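ABC transporter, substrate binding protein (Mannopine) (Agrobacterium fabrum, PDB 5L9S) probably captures mannopine in the periplasm as the solute-binding component of an ABC transporter, delivering it for import into the bacterium. Local coordinates at residues T109-L113 with G230-V234. Numbering follows the deposited sequence.
Sequences TSTLL and GAFLV
Thr109 to Thr111 pair antiparallel with Phe232 to Val234, the short strand axes lying 166° apart in direction, in two long strands through the middle of this two-lobed periplasmic binding protein. Four backbone hydrogen bonds join them in two reciprocal pairs, Thr109 with Val234 and Thr111 with Phe232. The bond from Phe232 N to Thr111 O (2.8 Å) lies in the carbonyl plane, whereas Thr109 N approaches Val234 O from 48° out of Val234's own carbonyl plane. Between these pairs, Ser110 and Leu233 form a non-hydrogen-bonded pair; there Ser110 CA makes a C-H...O contact with neighbouring Phe232 O at 3.2 Å.

Beta-branched Thr109, Thr111 and Val234 suit extended backbone and share one face with Phe232, whose ring stands oblique to the Thr111 carbonyl, CD2 3.6 Å from Thr111 O. Trp127 meets this ring and donates a hydrogen bond to Gly230 O, while Arg150 and Ala153 pack against the Phe232 side chain. Gly230 suits the corner before the strand, where phi is positive. Leu233 and Ser110 occupy the other face: with CG anti to the backbone N (chi1 -163°), the Leu233 branch swings toward Ser110, whose short side chain admits CD1 into van der Waals contact with OG at 3.3 Å. The small methyl of Ala231 lets Leu112 pack closely, CB to CB 3.8 Å. Thr111 OG1, turned next to its own backbone N, hydrogen-bonds at 2.6 Å to a water that donates to Phe232 O.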
loop_
_atom_site.group_PDB
_atom_site.type_symbol
_atom_site.label_atom_id
_atom_site.label_comp_id
_atom_site.label_asym_id
_atom_site.label_seq_id
_atom_site.Cartn_x
_atom_site.Cartn_y
_atom_site.Cartn_z
ATOM N N THR A 109 -2.245 0.694 2.242
ATOM C CA THR A 109 -3.280 -0.283 2.081
ATOM C C THR A 109 -2.740 -1.602 2.599
ATOM O O THR A 109 -1.525 -1.826 2.593
ATOM C CB THR A 109 -3.801 -0.200 0.622
ATOM O OG1 THR A 109 -4.717 0.897 0.590
ATOM C CG2 THR A 109 -4.560 -1.419 0.182
ATOM N N SER A 110 -3.632 -2.450 3.091
ATOM C CA SER A 110 -3.255 -3.735 3.636
ATOM C C SER A 110 -3.561 -4.901 2.704
ATOM O O SER A 110 -4.530 -4.878 1.946
ATOM C CB SER A 110 -3.925 -3.954 4.991
ATOM O OG SER A 110 -3.474 -3.039 5.976
ATOM N N THR A 111 -2.693 -5.905 2.752
ATOM C CA THR A 111 -2.829 -7.194 2.075
ATOM C C THR A 111 -2.703 -8.121 3.272
ATOM O O THR A 111 -1.709 -8.083 3.986
ATOM C CB THR A 111 -1.762 -7.436 0.973
ATOM O OG1 THR A 111 -1.750 -6.351 0.043
ATOM C CG2 THR A 111 -2.039 -8.694 0.184
ATOM N N LEU A 112 -3.768 -8.829 3.580
ATOM C CA LEU A 112 -3.789 -9.648 4.771
ATOM C C LEU A 112 -4.488 -10.980 4.591
ATOM O O LEU A 112 -5.024 -11.278 3.523
ATOM C CB LEU A 112 -4.446 -8.864 5.947
ATOM C CG LEU A 112 -5.653 -7.928 5.706
ATOM C CD1 LEU A 112 -6.845 -8.638 5.039
ATOM C CD2 LEU A 112 -6.089 -7.341 6.983
ATOM N N LEU A 113 -4.507 -11.747 5.679
ATOM C CA LEU A 113 -5.145 -13.026 5.804
ATOM C C LEU A 113 -6.614 -12.767 6.065
ATOM O O LEU A 113 -6.971 -12.121 7.047
ATOM C CB LEU A 113 -4.510 -13.794 6.984
ATOM C CG LEU A 113 -5.174 -15.115 7.401
ATOM C CD1 LEU A 113 -5.053 -16.140 6.346
ATOM C CD2 LEU A 113 -4.559 -15.634 8.629
ATOM N N GLY A 230 0.794 -10.103 10.788
ATOM C CA GLY A 230 1.631 -10.242 9.609
ATOM C C GLY A 230 1.041 -9.623 8.354
ATOM O O GLY A 230 1.452 -9.977 7.242
ATOM N N ALA A 231 0.075 -8.685 8.512
ATOM C CA ALA A 231 -0.528 -7.992 7.366
ATOM C C ALA A 231 0.525 -7.118 6.684
ATOM O O ALA A 231 1.388 -6.564 7.350
ATOM C CB ALA A 231 -1.691 -7.125 7.829
ATOM N N PHE A 232 0.481 -7.024 5.362
ATOM C CA PHE A 232 1.430 -6.214 4.613
ATOM C C PHE A 232 0.851 -4.818 4.347
ATOM O O PHE A 232 -0.148 -4.680 3.631
ATOM C CB PHE A 232 1.870 -6.943 3.334
ATOM C CG PHE A 232 2.421 -8.329 3.601
ATOM C CD1 PHE A 232 3.759 -8.514 3.955
ATOM C CD2 PHE A 232 1.605 -9.454 3.494
ATOM C CE1 PHE A 232 4.259 -9.792 4.235
ATOM C CE2 PHE A 232 2.115 -10.735 3.762
ATOM C CZ PHE A 232 3.430 -10.892 4.143
ATOM N N LEU A 233 1.457 -3.790 4.967
ATOM C CA LEU A 233 1.036 -2.388 4.808
ATOM C C LEU A 233 1.893 -1.696 3.792
ATOM O O LEU A 233 3.043 -1.389 4.067
ATOM C CB LEU A 233 1.046 -1.642 6.142
ATOM C CG LEU A 233 0.262 -0.333 6.185
ATOM C CD1 LEU A 233 -1.235 -0.565 6.122
ATOM C CD2 LEU A 233 0.619 0.460 7.407
ATOM N N VAL A 234 1.356 -1.528 2.584
ATOM C CA VAL A 234 2.057 -0.946 1.436
ATOM C C VAL A 234 1.254 0.236 0.940
ATOM O O VAL A 234 0.055 0.118 0.691
ATOM C CB VAL A 234 2.285 -2.005 0.297
ATOM C CG1 VAL A 234 3.121 -1.433 -0.847
ATOM C CG2 VAL A 234 2.947 -3.274 0.832
HETATM O O HOH W 1 -0.327 -4.287 0.797
#